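Ferritin (Mycoplasma penetrans, PDB 7DIE) probably takes up and oxidises ferrous iron and stores it as ferric iron within a 24-subunit shell. Local coordinates at residues L24-L29 against L99-K104; Y30-T35 against P83-F88; V65-K70 against F122-R127; T147-P152 against I157-I162. All blocks are in the same frame, centred on the assembly; numbering follows the deposited sequence.

Contact 1 (L24-L29 against L99-K104); sequences LCAANL and LKMESK
M101 reaches out of helix 91-118 to C25, A26 and L29 of helix 10-39, joining two long helices of the ferritin four-helix bundle. The two segments run antiparallel, with 163° between their N-to-C directions, and their axes approach to 9.7 Å. A26 faces M101 directly, and its small methyl lets the methionine lie against the backbone of the other helix. The contact begins at the base of the side chain, where M101 CB sits 3.5 Å from L29 CD2, closer than carbons usually pack; the leucine and the methionine slide past each other in opposite directions. M101 CG, held anti to its own backbone N (chi1 176°), points straight across and meets A26 CA and A26 CB, each at 3.7 Å. Bends at chi2 and chi3 then turn the chain along helix 10-39, away from L29 and toward the preceding turn. There M101 SD meets C25 SG at 3.9 Å, sulfur against sulfur in an apolar contact. Next door E102 takes no part in this packing and pairs with K56 of helix 43-70 in a salt bridge. The iron-binding residues H60 and D138 are close by, their side chains each about 8 Å from that of A26. At the tip, M101 CE continues in the same direction and rests 3.9 Å from A26 N.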
loop_
_atom_site.group_PDB
_atom_site.type_symbol
_atom_site.label_atom_id
_atom_site.label_comp_id
_atom_site.label_asym_id
_atom_site.label_seq_id
_atom_site.Cartn_x
_atom_site.Cartn_y
_atom_site.Cartn_z
ATOM N N LEU A 24 29.371 -37.985 -11.242
ATOM C CA LEU A 24 28.895 -38.682 -10.051
ATOM C C LEU A 24 30.059 -39.219 -9.232
ATOM O O LEU A 24 30.000 -39.252 -8.000
ATOM C CB LEU A 24 27.950 -39.825 -10.458
ATOM C CG LEU A 24 27.434 -40.749 -9.348
ATOM C CD1 LEU A 24 26.741 -39.938 -8.243
ATOM C CD2 LEU A 24 26.483 -41.819 -9.947
ATOM N N CYS A 25 31.129 -39.655 -9.897
ATOM C CA CYS A 25 32.293 -40.093 -9.141
ATOM C C CYS A 25 32.826 -38.939 -8.301
ATOM O O CYS A 25 33.146 -39.109 -7.114
ATOM C CB CYS A 25 33.363 -40.633 -10.101
ATOM S SG CYS A 25 34.835 -41.267 -9.269
ATOM N N ALA A 26 32.850 -37.736 -8.884
ATOM C CA ALA A 26 33.270 -36.542 -8.159
ATOM C C ALA A 26 32.334 -36.254 -6.998
ATOM O O ALA A 26 32.785 -35.994 -5.879
ATOM C CB ALA A 26 33.332 -35.341 -9.110
ATOM N N ALA A 27 31.020 -36.298 -7.248
ATOM C CA ALA A 27 30.047 -36.085 -6.174
ATOM C C ALA A 27 30.267 -37.076 -5.044
ATOM O O ALA A 27 30.334 -36.694 -3.868
ATOM C CB ALA A 27 28.615 -36.215 -6.712
ATOM N N ASN A 28 30.370 -38.364 -5.395
ATOM C CA ASN A 28 30.609 -39.413 -4.410
ATOM C C ASN A 28 31.884 -39.161 -3.625
ATOM O O ASN A 28 31.914 -39.349 -2.405
ATOM C CB ASN A 28 30.676 -40.778 -5.105
ATOM C CG ASN A 28 29.303 -41.290 -5.493
ATOM O OD1 ASN A 28 28.309 -40.899 -4.884
ATOM N ND2 ASN A 28 29.238 -42.178 -6.495
ATOM N N LEU A 29 32.958 -38.768 -4.310
ATOM C CA LEU A 29 34.197 -38.452 -3.603
ATOM C C LEU A 29 34.009 -37.262 -2.669
ATOM O O LEU A 29 34.455 -37.289 -1.510
ATOM C CB LEU A 29 35.333 -38.186 -4.602
ATOM C CG LEU A 29 36.627 -37.770 -3.885
ATOM C CD1 LEU A 29 37.211 -38.930 -3.058
ATOM C CD2 LEU A 29 37.664 -37.212 -4.848
ATOM N N LEU A 99 41.522 -32.084 -5.836
ATOM C CA LEU A 99 42.102 -31.455 -7.021
ATOM C C LEU A 99 42.301 -32.466 -8.148
ATOM O O LEU A 99 42.030 -32.165 -9.318
ATOM C CB LEU A 99 43.431 -30.791 -6.653
ATOM C CG LEU A 99 44.088 -29.913 -7.712
ATOM C CD1 LEU A 99 43.183 -28.739 -8.051
ATOM C CD2 LEU A 99 45.448 -29.417 -7.215
ATOM N N LYS A 100 42.789 -33.669 -7.819
ATOM C CA LYS A 100 42.949 -34.696 -8.848
ATOM C C LYS A 100 41.607 -35.068 -9.464
ATOM O O LYS A 100 41.497 -35.248 -10.684
ATOM C CB LYS A 100 43.609 -35.949 -8.262
ATOM C CG LYS A 100 45.069 -35.793 -7.917
ATOM C CD LYS A 100 45.600 -37.045 -7.215
ATOM C CE LYS A 100 46.770 -36.686 -6.303
ATOM N NZ LYS A 100 46.995 -37.706 -5.242
ATOM N N MET A 101 40.574 -35.180 -8.632
ATOM C CA MET A 101 39.258 -35.578 -9.128
ATOM C C MET A 101 38.674 -34.523 -10.051
ATOM O O MET A 101 38.215 -34.834 -11.153
ATOM C CB MET A 101 38.320 -35.822 -7.954
ATOM C CG MET A 101 36.899 -36.157 -8.367
ATOM S SD MET A 101 36.813 -37.868 -8.941
ATOM C CE MET A 101 36.293 -37.682 -10.642
ATOM N N GLU A 102 38.654 -33.258 -9.608
ATOM C CA GLU A 102 38.045 -32.233 -10.450
ATOM C C GLU A 102 38.836 -32.053 -11.733
ATOM O O GLU A 102 38.262 -31.781 -12.796
ATOM C CB GLU A 102 37.938 -30.909 -9.688
ATOM C CG GLU A 102 36.954 -29.946 -10.321
ATOM C CD GLU A 102 35.553 -30.540 -10.445
ATOM O OE1 GLU A 102 35.049 -31.109 -9.459
ATOM O OE2 GLU A 102 34.949 -30.416 -11.520
ATOM N N SER A 103 40.152 -32.208 -11.661
ATOM C CA SER A 103 40.932 -32.127 -12.883
ATOM C C SER A 103 40.525 -33.229 -13.857
ATOM O O SER A 103 40.460 -32.990 -15.074
ATOM C CB SER A 103 42.426 -32.176 -12.548
ATOM O OG SER A 103 43.183 -32.161 -13.747
ATOM N N LYS A 104 40.187 -34.420 -13.348
ATOM C CA LYS A 104 39.704 -35.472 -14.239
ATOM C C LYS A 104 38.317 -35.169 -14.791
ATOM O O LYS A 104 38.023 -35.542 -15.935
ATOM C CB LYS A 104 39.685 -36.829 -13.537
ATOM C CG LYS A 104 41.070 -37.364 -13.189
ATOM C CD LYS A 104 40.972 -38.661 -12.381
ATOM C CE LYS A 104 42.354 -39.204 -11.997
ATOM N NZ LYS A 104 43.246 -39.458 -13.174
#

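Contact 2 (Y30-T35 against P83-F88); sequences YFHLAT and PELVSF
The long connection that in ferritins runs between the second and third bundle helices, along the outside of the bundle, here lies against helix 10-39, with L85 and F88 closing on H32 and L33. H32 CG lies anti to the backbone N (chi1 170°), carrying the imidazole out toward the connection. L85 CD1 sits over the centre of one face of that ring, 3.5 Å from the H32 centroid and 12° off the ring normal, a well-centred CH-pi contact. The second branch, L85 CD2, flanks the same ring at H32 CD2, 3.7 Å away. F88 arrives from another side: its CE2 lies in the imidazole plane, 3.9 Å from H32 NE2, and the two rings meet at their edges with their planes inclined to each other. L33 crosses F88 at about a right angle and sets CD2 3.6 Å from F88 CE2. A water, also in the imidazole plane, lies 2.9 Å from H32 NE2; it approaches V86 O as well, but so closely that a bridge to the connection is doubtful. L85 over the face and the hydrogen bond of H32 ND1 to L75 O of a second subunit together probably hold the imidazole's rotation. F88 continues inward onto V94 and A97 of helix 91-118, while A34 packs on F49 and V50 of helix 43-70.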
loop_
_atom_site.group_PDB
_atom_site.type_symbol
_atom_site.label_atom_id
_atom_site.label_comp_id
_atom_site.label_asym_id
_atom_site.label_seq_id
_atom_site.Cartn_x
_atom_site.Cartn_y
_atom_site.Cartn_z
ATOM N N TYR A 30 33.319 -36.216 -3.138
ATOM C CA TYR A 30 33.185 -35.008 -2.318
ATOM C C TYR A 30 32.350 -35.267 -1.067
ATOM O O TYR A 30 32.645 -34.722 0.006
ATOM C CB TYR A 30 32.593 -33.853 -3.150
ATOM C CG TYR A 30 33.477 -33.464 -4.321
ATOM C CD1 TYR A 30 34.839 -33.765 -4.308
ATOM C CD2 TYR A 30 32.954 -32.830 -5.457
ATOM C CE1 TYR A 30 35.667 -33.436 -5.389
ATOM C CE2 TYR A 30 33.775 -32.493 -6.545
ATOM C CZ TYR A 30 35.137 -32.809 -6.497
ATOM O OH TYR A 30 35.978 -32.505 -7.548
ATOM N N PHE A 31 31.307 -36.092 -1.167
ATOM C CA PHE A 31 30.560 -36.401 0.050
ATOM C C PHE A 31 31.411 -37.223 1.012
ATOM O O PHE A 31 31.337 -37.034 2.231
ATOM C CB PHE A 31 29.250 -37.120 -0.299
ATOM C CG PHE A 31 28.245 -36.228 -0.988
ATOM C CD1 PHE A 31 27.854 -35.027 -0.407
ATOM C CD2 PHE A 31 27.719 -36.575 -2.222
ATOM C CE1 PHE A 31 26.931 -34.190 -1.030
ATOM C CE2 PHE A 31 26.805 -35.748 -2.862
ATOM C CZ PHE A 31 26.407 -34.546 -2.258
ATOM N N HIS A 32 32.222 -38.148 0.487
ATOM C CA HIS A 32 33.192 -38.844 1.333
ATOM C C HIS A 32 34.157 -37.853 1.984
ATOM O O HIS A 32 34.359 -37.867 3.210
ATOM C CB HIS A 32 33.955 -39.884 0.498
ATOM C CG HIS A 32 35.124 -40.493 1.209
ATOM N ND1 HIS A 32 34.985 -41.352 2.284
ATOM C CD2 HIS A 32 36.456 -40.362 1.002
ATOM C CE1 HIS A 32 36.183 -41.718 2.706
ATOM N NE2 HIS A 32 37.091 -41.143 1.940
ATOM N N LEU A 33 34.741 -36.966 1.176
ATOM C CA LEU A 33 35.708 -35.996 1.683
ATOM C C LEU A 33 35.071 -35.026 2.670
ATOM O O LEU A 33 35.759 -34.498 3.550
ATOM C CB LEU A 33 36.336 -35.243 0.513
ATOM C CG LEU A 33 37.243 -36.096 -0.385
ATOM C CD1 LEU A 33 37.997 -35.216 -1.379
ATOM C CD2 LEU A 33 38.208 -36.948 0.439
ATOM N N ALA A 34 33.769 -34.764 2.540
ATOM C CA ALA A 34 33.097 -33.955 3.555
ATOM C C ALA A 34 33.179 -34.626 4.924
ATOM O O ALA A 34 33.518 -33.984 5.919
ATOM C CB ALA A 34 31.640 -33.703 3.156
ATOM N N THR A 35 32.893 -35.936 4.992
ATOM C CA THR A 35 32.949 -36.614 6.289
ATOM C C THR A 35 34.382 -36.716 6.803
ATOM O O THR A 35 34.627 -36.584 8.008
ATOM C CB THR A 35 32.288 -38.001 6.218
ATOM O OG1 THR A 35 33.046 -38.891 5.373
ATOM C CG2 THR A 35 30.851 -37.876 5.672
ATOM N N PRO A 83 34.362 -43.856 -6.540
ATOM C CA PRO A 83 35.745 -43.369 -6.456
ATOM C C PRO A 83 36.643 -44.353 -5.726
ATOM O O PRO A 83 36.214 -45.072 -4.826
ATOM C CB PRO A 83 35.617 -42.048 -5.681
ATOM C CG PRO A 83 34.383 -42.185 -4.907
ATOM C CD PRO A 83 33.449 -43.082 -5.686
ATOM N N GLU A 84 37.904 -44.396 -6.152
ATOM C CA GLU A 84 38.914 -45.202 -5.472
ATOM C C GLU A 84 39.365 -44.466 -4.219
ATOM O O GLU A 84 39.943 -43.379 -4.314
ATOM C CB GLU A 84 40.099 -45.462 -6.399
ATOM C CG GLU A 84 39.856 -46.569 -7.407
ATOM C CD GLU A 84 40.339 -47.919 -6.911
ATOM O OE1 GLU A 84 41.558 -48.182 -7.001
ATOM O OE2 GLU A 84 39.501 -48.714 -6.429
ATOM N N LEU A 85 39.111 -45.047 -3.050
ATOM C CA LEU A 85 39.346 -44.371 -1.778
ATOM C C LEU A 85 40.709 -44.764 -1.215
ATOM O O LEU A 85 40.997 -45.954 -1.047
ATOM C CB LEU A 85 38.246 -44.711 -0.771
ATOM C CG LEU A 85 36.826 -44.205 -1.052
ATOM C CD1 LEU A 85 36.025 -44.150 0.246
ATOM C CD2 LEU A 85 36.826 -42.850 -1.772
ATOM N N VAL A 86 41.537 -43.766 -0.935
ATOM C CA VAL A 86 42.760 -43.955 -0.187
ATOM C C VAL A 86 42.551 -43.407 1.221
ATOM O O VAL A 86 41.556 -42.752 1.516
ATOM C CB VAL A 86 43.976 -43.295 -0.886
ATOM C CG1 VAL A 86 44.002 -43.666 -2.371
ATOM C CG2 VAL A 86 43.950 -41.782 -0.707
ATOM N N SER A 87 43.483 -43.706 2.117
ATOM C CA SER A 87 43.408 -43.174 3.467
ATOM C C SER A 87 43.927 -41.743 3.486
ATOM O O SER A 87 44.911 -41.414 2.817
ATOM C CB SER A 87 44.218 -44.039 4.431
ATOM O OG SER A 87 45.519 -43.498 4.612
ATOM N N PHE A 88 43.263 -40.889 4.259
ATOM C CA PHE A 88 43.662 -39.497 4.408
ATOM C C PHE A 88 44.021 -39.231 5.859
ATOM O O PHE A 88 43.249 -39.553 6.767
ATOM C CB PHE A 88 42.549 -38.558 3.945
ATOM C CG PHE A 88 42.114 -38.804 2.538
ATOM C CD1 PHE A 88 42.911 -38.411 1.481
ATOM C CD2 PHE A 88 40.923 -39.454 2.267
ATOM C CE1 PHE A 88 42.522 -38.642 0.183
ATOM C CE2 PHE A 88 40.532 -39.691 0.968
ATOM C CZ PHE A 88 41.332 -39.287 -0.075
HETATM O O HOH W 1 39.459 -42.566 2.924
#

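Contact 3 (V65-K70 against F122-R127); sequences VKYMMK and FETFER
Y67 holds its ring anti to the backbone N (chi1 173°), which sends the phenol straight across to helix 122-150; R127, also anti at chi1 (167°), comes the other way and bends at chi2 and chi3. The two side chains therefore slide past each other, and the arginine's aliphatic part roofs the tyrosine. R127 CB stands over the centre of one ring face, 4.1 Å from the Y67 centroid, in a CH-pi contact. R127 CG is 3.7 Å from Y67 CG, and R127 CD continues to Y67 CB at 3.8 Å. The guanidinium then leads away, its plane 81° from that of the ring, so it is not stacked on it. This is an antiparallel helix pair of the ferritin bundle, where the C-terminal turns of helix 43-70 meet the N-terminal turns of helix 122-150, with axes 11.5 Å apart. Across that wide gap Y67 OH donates to T124 OG1 at 2.7 Å, the threonine oxygen lying near the ring plane at its edge. T124 OG1 is also hydrogen-bonded to D121 OD2, so the buried hydroxyl has polar partners in two places. E123 CB closes in on Y67 OH at 3.4 Å. The carboxylate of E123 points elsewhere, to salt bridges with K8 of its own chain and R106 of a fourth subunit.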
loop_
_atom_site.group_PDB
_atom_site.type_symbol
_atom_site.label_atom_id
_atom_site.label_comp_id
_atom_site.label_asym_id
_atom_site.label_seq_id
_atom_site.Cartn_x
_atom_site.Cartn_y
_atom_site.Cartn_z
ATOM N N VAL A 65 21.362 -36.008 -17.656
ATOM C CA VAL A 65 20.248 -36.937 -17.825
ATOM C C VAL A 65 19.106 -36.282 -18.604
ATOM O O VAL A 65 18.425 -36.953 -19.387
ATOM C CB VAL A 65 19.779 -37.514 -16.471
ATOM C CG1 VAL A 65 19.128 -36.456 -15.617
ATOM C CG2 VAL A 65 18.801 -38.661 -16.714
ATOM N N LYS A 66 18.895 -34.972 -18.439
ATOM C CA LYS A 66 17.848 -34.287 -19.201
ATOM C C LYS A 66 18.161 -34.272 -20.682
ATOM O O LYS A 66 17.262 -34.418 -21.519
ATOM C CB LYS A 66 17.689 -32.843 -18.706
ATOM C CG LYS A 66 16.971 -32.690 -17.353
ATOM C CD LYS A 66 16.459 -31.242 -17.158
ATOM C CE LYS A 66 16.236 -30.897 -15.681
ATOM N NZ LYS A 66 16.594 -29.477 -15.313
ATOM N N TYR A 67 19.430 -34.060 -21.024
ATOM C CA TYR A 67 19.832 -34.092 -22.427
ATOM C C TYR A 67 19.636 -35.482 -23.023
ATOM O O TYR A 67 19.112 -35.619 -24.133
ATOM C CB TYR A 67 21.297 -33.660 -22.579
ATOM C CG TYR A 67 21.796 -33.852 -24.012
ATOM C CD1 TYR A 67 21.229 -33.142 -25.067
ATOM C CD2 TYR A 67 22.815 -34.763 -24.309
ATOM C CE1 TYR A 67 21.662 -33.328 -26.393
ATOM C CE2 TYR A 67 23.249 -34.961 -25.628
ATOM C CZ TYR A 67 22.668 -34.248 -26.663
ATOM O OH TYR A 67 23.108 -34.432 -27.967
ATOM N N MET A 68 20.058 -36.530 -22.307
ATOM C CA MET A 68 19.880 -37.869 -22.850
ATOM C C MET A 68 18.409 -38.151 -23.125
ATOM O O MET A 68 18.069 -38.714 -24.170
ATOM C CB MET A 68 20.499 -38.908 -21.910
ATOM C CG MET A 68 22.023 -38.740 -21.836
ATOM S SD MET A 68 22.948 -40.146 -21.157
ATOM C CE MET A 68 23.072 -41.185 -22.634
ATOM N N MET A 69 17.515 -37.719 -22.226
ATOM C CA MET A 69 16.084 -37.922 -22.456
ATOM C C MET A 69 15.589 -37.135 -23.666
ATOM O O MET A 69 14.733 -37.625 -24.414
ATOM C CB MET A 69 15.281 -37.538 -21.204
ATOM C CG MET A 69 15.504 -38.496 -20.012
ATOM S SD MET A 69 14.454 -38.053 -18.600
ATOM C CE MET A 69 15.093 -36.462 -18.186
ATOM N N LYS A 70 16.101 -35.911 -23.869
ATOM C CA LYS A 70 15.717 -35.126 -25.048
ATOM C C LYS A 70 15.982 -35.897 -26.334
ATOM O O LYS A 70 15.207 -35.807 -27.296
ATOM C CB LYS A 70 16.485 -33.800 -25.097
ATOM C CG LYS A 70 16.041 -32.736 -24.084
ATOM C CD LYS A 70 14.650 -32.211 -24.413
ATOM C CE LYS A 70 14.117 -31.267 -23.330
ATOM N NZ LYS A 70 12.677 -30.942 -23.582
ATOM N N PHE A 122 26.599 -32.172 -33.377
ATOM C CA PHE A 122 26.556 -30.786 -32.929
ATOM C C PHE A 122 25.567 -30.580 -31.800
ATOM O O PHE A 122 25.722 -29.623 -31.033
ATOM C CB PHE A 122 26.214 -29.879 -34.094
ATOM C CG PHE A 122 27.277 -29.862 -35.142
ATOM C CD1 PHE A 122 28.386 -29.051 -35.005
ATOM C CD2 PHE A 122 27.197 -30.716 -36.240
ATOM C CE1 PHE A 122 29.390 -29.068 -35.977
ATOM C CE2 PHE A 122 28.200 -30.728 -37.208
ATOM C CZ PHE A 122 29.286 -29.909 -37.068
ATOM N N GLU A 123 24.561 -31.452 -31.685
ATOM C CA GLU A 123 23.686 -31.388 -30.520
ATOM C C GLU A 123 24.472 -31.650 -29.240
ATOM O O GLU A 123 24.340 -30.914 -28.257
ATOM C CB GLU A 123 22.533 -32.379 -30.677
ATOM C CG GLU A 123 21.615 -31.981 -31.841
ATOM C CD GLU A 123 20.592 -33.045 -32.221
ATOM O OE1 GLU A 123 20.697 -34.189 -31.759
ATOM O OE2 GLU A 123 19.666 -32.716 -32.984
ATOM N N THR A 124 25.295 -32.699 -29.227
ATOM C CA THR A 124 26.074 -32.987 -28.025
ATOM C C THR A 124 27.141 -31.921 -27.791
ATOM O O THR A 124 27.356 -31.484 -26.648
ATOM C CB THR A 124 26.686 -34.392 -28.131
ATOM O OG1 THR A 124 25.627 -35.353 -28.194
ATOM C CG2 THR A 124 27.547 -34.711 -26.904
ATOM N N PHE A 125 27.802 -31.464 -28.861
ATOM C CA PHE A 125 28.777 -30.387 -28.710
ATOM C C PHE A 125 28.138 -29.159 -28.062
ATOM O O PHE A 125 28.719 -28.553 -27.153
ATOM C CB PHE A 125 29.383 -30.027 -30.074
ATOM C CG PHE A 125 30.412 -28.911 -30.013
ATOM C CD1 PHE A 125 31.692 -29.151 -29.528
ATOM C CD2 PHE A 125 30.095 -27.631 -30.443
ATOM C CE1 PHE A 125 32.631 -28.140 -29.476
ATOM C CE2 PHE A 125 31.026 -26.602 -30.388
ATOM C CZ PHE A 125 32.298 -26.854 -29.904
ATOM N N GLU A 126 26.927 -28.802 -28.497
ATOM C CA GLU A 126 26.237 -27.635 -27.942
ATOM C C GLU A 126 25.926 -27.842 -26.453
ATOM O O GLU A 126 26.162 -26.957 -25.621
ATOM C CB GLU A 126 24.962 -27.374 -28.760
ATOM C CG GLU A 126 24.257 -26.022 -28.500
ATOM C CD GLU A 126 23.573 -25.936 -27.116
ATOM O OE1 GLU A 126 23.061 -26.973 -26.621
ATOM O OE2 GLU A 126 23.544 -24.815 -26.530
ATOM N N ARG A 127 25.411 -29.018 -26.095
ATOM C CA ARG A 127 25.105 -29.291 -24.691
ATOM C C ARG A 127 26.364 -29.271 -23.831
ATOM O O ARG A 127 26.318 -28.879 -22.657
ATOM C CB ARG A 127 24.369 -30.639 -24.560
ATOM C CG ARG A 127 24.262 -31.196 -23.110
ATOM C CD ARG A 127 23.261 -30.388 -22.223
ATOM N NE ARG A 127 23.737 -29.027 -21.933
ATOM C CZ ARG A 127 23.019 -28.089 -21.316
ATOM N NH1 ARG A 127 21.796 -28.368 -20.880
ATOM N NH2 ARG A 127 23.528 -26.872 -21.125
#

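Contact 4 (T147-P152 against I157-I162); sequences TYVHSP and INIENI
Y148 offers one ring face to I162, and V149 beside it meets I159, where helix 156-164, the short fifth helix that follows the four-helix bundle in ferritins, folds back against the end of helix 122-150. In I162, CG1 lies anti to the backbone N (chi1 -168°), which forces CG2 into the crowded position between N and the carbonyl carbon. This conformation spreads both branches over the phenol. I162 CG2 sits 4.0 Å from the Y148 centroid, 28° off the ring normal, and is nearest to Y148 CD2 at 3.6 Å. The other branch ends at I162 CD1, which is 3.8 Å from Y148 CE1, over the same face but toward its rim. I159 is turned differently: CG1 stands beside the backbone N (chi1 -70°) and CG2 anti to it, presenting I159 CG2 to V149 CG1 at 3.8 Å. Both pairs of side chains cross at about a right angle. A bound iron(III) ion lies about 3 Å from the side chain of Y148, which also neighbours that of the iron-binding D144. V149 also packs on L95 of helix 91-118 and I159 on V45 of helix 43-70, while I162 touches N161 of a neighbouring subunit, so the short helix lies between its own bundle and adjacent chains.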
loop_
_atom_site.group_PDB
_atom_site.type_symbol
_atom_site.label_atom_id
_atom_site.label_comp_id
_atom_site.label_asym_id
_atom_site.label_seq_id
_atom_site.Cartn_x
_atom_site.Cartn_y
_atom_site.Cartn_z
ATOM N N THR A 147 44.987 -24.203 -2.564
ATOM C CA THR A 147 45.965 -23.154 -2.280
ATOM C C THR A 147 45.928 -22.738 -0.816
ATOM O O THR A 147 46.980 -22.591 -0.179
ATOM C CB THR A 147 45.716 -21.938 -3.178
ATOM O OG1 THR A 147 45.939 -22.296 -4.547
ATOM C CG2 THR A 147 46.660 -20.794 -2.809
ATOM N N TYR A 148 44.728 -22.540 -0.257
ATOM C CA TYR A 148 44.650 -22.113 1.141
ATOM C C TYR A 148 45.280 -23.145 2.063
ATOM O O TYR A 148 46.064 -22.798 2.952
ATOM C CB TYR A 148 43.203 -21.875 1.579
ATOM C CG TYR A 148 42.437 -20.876 0.744
ATOM C CD1 TYR A 148 43.083 -19.825 0.128
ATOM C CD2 TYR A 148 41.060 -21.011 0.569
ATOM C CE1 TYR A 148 42.386 -18.917 -0.636
ATOM C CE2 TYR A 148 40.355 -20.106 -0.198
ATOM C CZ TYR A 148 41.024 -19.063 -0.790
ATOM O OH TYR A 148 40.333 -18.159 -1.558
ATOM N N VAL A 149 44.930 -24.422 1.888
ATOM C CA VAL A 149 45.421 -25.410 2.851
ATOM C C VAL A 149 46.896 -25.739 2.646
ATOM O O VAL A 149 47.532 -26.282 3.559
ATOM C CB VAL A 149 44.597 -26.713 2.837
ATOM C CG1 VAL A 149 43.104 -26.420 3.046
ATOM C CG2 VAL A 149 44.838 -27.520 1.585
ATOM N N HIS A 150 47.463 -25.437 1.483
ATOM C CA HIS A 150 48.873 -25.711 1.242
ATOM C C HIS A 150 49.763 -24.498 1.467
ATOM O O HIS A 150 50.984 -24.610 1.354
ATOM C CB HIS A 150 49.062 -26.259 -0.172
ATOM C CG HIS A 150 48.801 -27.726 -0.260
ATOM N ND1 HIS A 150 47.572 -28.242 -0.604
ATOM C CD2 HIS A 150 49.588 -28.790 0.034
ATOM C CE1 HIS A 150 47.619 -29.563 -0.555
ATOM N NE2 HIS A 150 48.834 -29.921 -0.171
ATOM N N SER A 151 49.192 -23.359 1.819
ATOM C CA SER A 151 49.994 -22.156 1.984
ATOM C C SER A 151 50.865 -22.273 3.234
ATOM O O SER A 151 50.423 -22.814 4.251
ATOM C CB SER A 151 49.083 -20.935 2.097
ATOM O OG SER A 151 48.647 -20.547 0.816
ATOM N N PRO A 152 52.094 -21.761 3.197
ATOM C CA PRO A 152 52.963 -21.847 4.382
ATOM C C PRO A 152 52.364 -21.146 5.591
ATOM O O PRO A 152 51.773 -20.067 5.479
ATOM C CB PRO A 152 54.255 -21.142 3.936
ATOM C CG PRO A 152 54.187 -21.074 2.435
ATOM C CD PRO A 152 52.732 -21.059 2.068
ATOM N N ILE A 157 42.390 -22.554 12.016
ATOM C CA ILE A 157 41.413 -21.475 12.082
ATOM C C ILE A 157 41.491 -20.601 10.831
ATOM O O ILE A 157 40.457 -20.205 10.277
ATOM C CB ILE A 157 41.605 -20.671 13.380
ATOM C CG1 ILE A 157 41.267 -21.557 14.593
ATOM C CG2 ILE A 157 40.701 -19.447 13.390
ATOM C CD1 ILE A 157 41.430 -20.831 15.926
ATOM N N ASN A 158 42.667 -20.337 10.329
ATOM C CA ASN A 158 42.814 -19.569 9.124
ATOM C C ASN A 158 42.080 -20.264 7.971
ATOM O O ASN A 158 41.345 -19.666 7.263
ATOM C CB ASN A 158 44.280 -19.447 8.716
ATOM C CG ASN A 158 45.137 -18.691 9.704
ATOM O OD1 ASN A 158 44.717 -17.762 10.352
ATOM N ND2 ASN A 158 46.363 -19.062 9.747
ATOM N N ILE A 159 42.330 -21.551 7.813
ATOM C CA ILE A 159 41.710 -22.321 6.738
ATOM C C ILE A 159 40.198 -22.277 6.867
ATOM O O ILE A 159 39.477 -22.012 5.896
ATOM C CB ILE A 159 42.233 -23.771 6.761
ATOM C CG1 ILE A 159 43.705 -23.816 6.337
ATOM C CG2 ILE A 159 41.360 -24.700 5.898
ATOM C CD1 ILE A 159 44.370 -25.151 6.679
ATOM N N GLU A 160 39.701 -22.559 8.072
ATOM C CA GLU A 160 38.262 -22.569 8.318
ATOM C C GLU A 160 37.636 -21.206 8.043
ATOM O O GLU A 160 36.551 -21.116 7.449
ATOM C CB GLU A 160 38.001 -22.999 9.765
ATOM C CG GLU A 160 38.079 -24.516 9.944
ATOM C CD GLU A 160 36.911 -25.204 9.253
ATOM O OE1 GLU A 160 35.790 -25.172 9.791
ATOM O OE2 GLU A 160 37.105 -25.757 8.162
ATOM N N ASN A 161 38.288 -20.161 8.467
ATOM C CA ASN A 161 37.786 -18.848 8.237
ATOM C C ASN A 161 37.657 -18.486 6.773
ATOM O O ASN A 161 36.663 -17.994 6.375
ATOM C CB ASN A 161 38.646 -17.795 8.930
ATOM C CG ASN A 161 38.353 -17.665 10.393
ATOM O OD1 ASN A 161 39.133 -17.144 11.114
ATOM N ND2 ASN A 161 37.248 -18.124 10.812
ATOM N N ILE A 162 38.681 -18.715 5.987
ATOM C CA ILE A 162 38.619 -18.284 4.589
ATOM C C ILE A 162 37.708 -19.205 3.776
ATOM O O ILE A 162 36.980 -18.749 2.885
ATOM C CB ILE A 162 40.032 -18.169 3.975
ATOM C CG1 ILE A 162 39.961 -17.438 2.626
ATOM C CG2 ILE A 162 40.693 -19.528 3.803
ATOM C CD1 ILE A 162 41.231 -16.716 2.266
#

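How the contacts relate
From the N terminus, helix 10-39 supplies the first partners of contacts 1 and 2. Contact 2 closes the shorter loop, from 30-35 to 83-88, and falls wholly within the span that contact 1 closes at 99-104. The two touch: P83 packs on C25, N28 and L29, and Y30 OH probably hydrogen-bonds E102 OE1. Contact 3 starts at 65-70, inside both spans, and ends beyond them at 122-127, so it crosses both while joining helix 43-70 to helix 122-150. Contact 4 follows in series as a short local closure, tying helix 156-164 to the far end of helix 122-150, about 39 Å from contact 3 between centres.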